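Local structure of GDP-L-fucose synthase (Campylobacter jejuni, 7ANC) at residues A[100-105]-A[158-163]. The protein reduces the C4 keto group of a GDP-mannoheptose sugar nucleotide with NADPH, as a member of the GDP-L-fucose synthase family. Sequence-based numbering, arbitrary orientation.
Sequences VKKLVF and NFITLV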
ATOM      1  N   VAL A 100      13.070 -17.739   8.905  1.00 15.01           N
ATOM      2  CA  VAL A 100      13.162 -16.769   9.993  1.00 13.39           C
ATOM      3  C   VAL A 100      12.136 -17.139  11.076  1.00 13.64           C
ATOM      4  O   VAL A 100      10.976 -17.429  10.776  1.00 15.28           O
ATOM      5  CB  VAL A 100      12.960 -15.334   9.471  1.00 13.63           C
ATOM      6  CG1 VAL A 100      12.729 -14.358  10.629  1.00 13.03           C
ATOM      7  CG2 VAL A 100      14.181 -14.891   8.668  1.00 13.05           C
ATOM      8  N   LYS A 101      12.548 -17.140  12.350  1.00 13.94           N
ATOM      9  CA  LYS A 101      11.643 -17.466  13.434  1.00 13.72           C
ATOM     10  C   LYS A 101      10.593 -16.358  13.707  1.00 14.01           C
ATOM     11  O   LYS A 101       9.384 -16.617  13.881  1.00 15.78           O
ATOM     12  CB  LYS A 101      12.429 -17.773  14.720  1.00 18.24           C
ATOM     13  CG  LYS A 101      13.269 -19.050  14.571  1.00 23.62           C
ATOM     14  CD  LYS A 101      14.100 -19.368  15.814  1.00 29.68           C
ATOM     15  CE  LYS A 101      14.720 -20.751  15.720  1.00 40.21           C
ATOM     16  NZ  LYS A 101      15.968 -20.627  14.934  1.00 46.54           N
ATOM     17  N   LYS A 102      11.074 -15.111  13.782  1.00 14.56           N
ATOM     18  CA  LYS A 102      10.227 -13.982  14.131  1.00 11.94           C
ATOM     19  C   LYS A 102      10.782 -12.679  13.526  1.00 13.44           C
ATOM     20  O   LYS A 102      12.009 -12.521  13.361  1.00 12.70           O
ATOM     21  CB  LYS A 102      10.147 -13.909  15.668  1.00 15.31           C
ATOM     22  CG  LYS A 102       8.956 -13.184  16.207  1.00 19.99           C
ATOM     23  CD  LYS A 102       8.800 -13.514  17.688  1.00 20.60           C
ATOM     24  CE  LYS A 102       7.693 -12.693  18.265  1.00 20.68           C
ATOM     25  NZ  LYS A 102       7.553 -12.980  19.725  1.00 20.36           N
ATOM     26  N   LEU A 103       9.860 -11.764  13.180  1.00 12.99           N
ATOM     27  CA  LEU A 103      10.193 -10.499  12.522  1.00 12.05           C
ATOM     28  C   LEU A 103       9.349  -9.399  13.165  1.00 14.70           C
ATOM     29  O   LEU A 103       8.166  -9.618  13.485  1.00 14.36           O
ATOM     30  CB  LEU A 103       9.937 -10.598  11.007  1.00 13.09           C
ATOM     31  CG  LEU A 103      10.166  -9.387  10.090  1.00 14.06           C
ATOM     32  CD1 LEU A 103      10.568  -9.815   8.677  1.00 15.34           C
ATOM     33  CD2 LEU A 103       8.963  -8.447  10.042  1.00 15.37           C
ATOM     34  N   VAL A 104       9.956  -8.210  13.317  1.00 12.86           N
ATOM     35  CA  VAL A 104       9.262  -6.998  13.773  1.00 14.18           C
ATOM     36  C   VAL A 104       9.395  -5.936  12.670  1.00 14.08           C
ATOM     37  O   VAL A 104      10.509  -5.650  12.200  1.00 16.13           O
ATOM     38  CB  VAL A 104       9.798  -6.478  15.113  1.00 15.29           C
ATOM     39  CG1 VAL A 104       9.251  -5.096  15.439  1.00 16.51           C
ATOM     40  CG2 VAL A 104       9.437  -7.451  16.234  1.00 14.59           C
ATOM     41  N   PHE A 105       8.249  -5.365  12.268  1.00 12.33           N
ATOM     42  CA  PHE A 105       8.134  -4.329  11.225  1.00 12.92           C
ATOM     43  C   PHE A 105       7.547  -3.068  11.890  1.00 16.06           C
ATOM     44  O   PHE A 105       6.703  -3.179  12.769  1.00 13.77           O
ATOM     45  CB  PHE A 105       7.212  -4.814  10.096  1.00 13.77           C
ATOM     46  CG  PHE A 105       6.811  -3.745   9.092  1.00 15.31           C
ATOM     47  CD1 PHE A 105       7.773  -3.079   8.344  1.00 18.03           C
ATOM     48  CD2 PHE A 105       5.466  -3.391   8.924  1.00 17.54           C
ATOM     49  CE1 PHE A 105       7.412  -2.061   7.435  1.00 21.28           C
ATOM     50  CE2 PHE A 105       5.101  -2.409   8.031  1.00 16.25           C
ATOM     51  CZ  PHE A 105       6.092  -1.751   7.265  1.00 15.17           C
ATOM     52  N   ASN A 158       5.422 -15.560  12.217  1.00 13.42           N
ATOM     53  CA  ASN A 158       5.302 -14.755  13.442  1.00 13.69           C
ATOM     54  C   ASN A 158       5.936 -13.372  13.135  1.00 12.34           C
ATOM     55  O   ASN A 158       7.055 -13.069  13.589  1.00 12.50           O
ATOM     56  CB  ASN A 158       5.988 -15.502  14.595  1.00 14.73           C
ATOM     57  CG  ASN A 158       5.460 -15.113  15.970  1.00 17.15           C
ATOM     58  OD1 ASN A 158       4.499 -14.332  16.111  1.00 16.83           O
ATOM     59  ND2 ASN A 158       6.064 -15.727  17.040  1.00 16.84           N
ATOM     60  N   PHE A 159       5.214 -12.585  12.317  1.00 11.91           N
ATOM     61  CA  PHE A 159       5.669 -11.281  11.807  1.00 12.13           C
ATOM     62  C   PHE A 159       4.779 -10.186  12.391  1.00 13.57           C
ATOM     63  O   PHE A 159       3.601 -10.107  12.019  1.00 12.91           O
ATOM     64  CB  PHE A 159       5.572 -11.275  10.254  1.00 12.88           C
ATOM     65  CG  PHE A 159       6.435 -12.291   9.507  1.00 13.07           C
ATOM     66  CD1 PHE A 159       7.488 -12.983  10.099  1.00 11.86           C
ATOM     67  CD2 PHE A 159       6.242 -12.476   8.145  1.00 13.64           C
ATOM     68  CE1 PHE A 159       8.263 -13.879   9.365  1.00 14.95           C
ATOM     69  CE2 PHE A 159       7.022 -13.359   7.409  1.00 14.88           C
ATOM     70  CZ  PHE A 159       8.052 -14.046   7.996  1.00 15.08           C
ATOM     71  N   ILE A 160       5.312  -9.346  13.292  1.00 13.37           N
ATOM     72  CA  ILE A 160       4.505  -8.415  14.095  1.00 14.36           C
ATOM     73  C   ILE A 160       4.769  -6.967  13.704  1.00 14.56           C
ATOM     74  O   ILE A 160       5.936  -6.592  13.615  1.00 14.34           O
ATOM     75  CB  ILE A 160       4.826  -8.563  15.610  1.00 14.14           C
ATOM     76  CG1 ILE A 160       4.854 -10.053  16.037  1.00 17.38           C
ATOM     77  CG2 ILE A 160       3.858  -7.709  16.434  1.00 15.56           C
ATOM     78  CD1 ILE A 160       3.534 -10.767  15.807  1.00 19.93           C
ATOM     79  N   THR A 161       3.701  -6.186  13.470  1.00 13.59           N
ATOM     80  CA  THR A 161       3.780  -4.778  13.137  1.00 14.63           C
ATOM     81  C   THR A 161       3.512  -3.877  14.382  1.00 15.63           C
ATOM     82  O   THR A 161       2.446  -4.011  15.053  1.00 14.10           O
ATOM     83  CB  THR A 161       2.735  -4.449  12.027  1.00 17.12           C
ATOM     84  OG1 THR A 161       3.042  -5.171  10.832  1.00 17.68           O
ATOM     85  CG2 THR A 161       2.748  -2.981  11.680  1.00 16.36           C
ATOM     86  N   LEU A 162       4.452  -2.954  14.654  1.00 13.68           N
ATOM     87  CA  LEU A 162       4.369  -1.955  15.722  1.00 12.76           C
ATOM     88  C   LEU A 162       4.292  -0.581  15.079  1.00 15.45           C
ATOM     89  O   LEU A 162       5.111  -0.269  14.201  1.00 14.59           O
ATOM     90  CB  LEU A 162       5.609  -2.007  16.643  1.00 12.53           C
ATOM     91  CG  LEU A 162       5.937  -3.354  17.298  1.00 13.50           C
ATOM     92  CD1 LEU A 162       7.202  -3.223  18.149  1.00 16.13           C
ATOM     93  CD2 LEU A 162       4.743  -3.839  18.105  1.00 14.40           C
ATOM     94  N   VAL A 163       3.288   0.223  15.474  1.00 14.35           N
ATOM     95  CA  VAL A 163       2.942   1.474  14.745  1.00 14.07           C
ATOM     96  C   VAL A 163       3.202   2.675  15.665  1.00 14.74           C
ATOM     97  O   VAL A 163       2.691   2.706  16.778  1.00 12.33           O
ATOM     98  CB  VAL A 163       1.457   1.471  14.294  1.00 15.38           C
ATOM     99  CG1 VAL A 163       1.182   2.670  13.384  1.00 15.70           C
ATOM    100  CG2 VAL A 163       1.067   0.155  13.594  1.00 15.72           C
TER
HETATM  101  O   HOH W   1       7.880 -16.852  11.249  1.00 16.57           O
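L103, V104 and F105 pair with F159, I160 and T161 as parallel strands, and the packing is tight where L103 and F159 meet on one sheet face. CB of L103 reaches CD1 of the F159 ring at 3.5 Å, meeting it obliquely. CG of F159, turned away from its carbonyl carbon (chi1 -62°), swings the ring back toward the strand's start. Further on, OG1 of T161 sits in the plane of the F105 ring, 3.6 Å from CD2 at its edge; threonine, beta-branched and at home in a strand, is small enough to lie beside the ring. These four side chains share that face with helices 77-97 and 135-155, which pack I92 and C148 against F159. The two strands are neighbours in the central parallel sheet of a Rossmann fold, linked by a beta-alpha-beta crossover through helix 135-155. Peptide groups bond in turn, I160 N to L103 O and F105 N to I160 O, each at 2.9 Å. F105 also touches K141, predicted to bind NADP, near the cofactor. On the other face the meeting is sparser: CG1 of V104 touches CD1 of L162 at 3.9 Å. At the partly exposed end the ladder's last bond, L103 N to N158 O, lengthens to 3.1 Å; beyond it a water donates to K101 O at 3.0 Å and accepts from N158 N at 2.9 Å. Just inside, the buried, extended K102 chain crosses the N158 amide, CD lying 3.6 Å from ND2; lysine's long aliphatic stem carries NZ on to D259 and I258 O, while N158 ND2 bonds the same carboxylate.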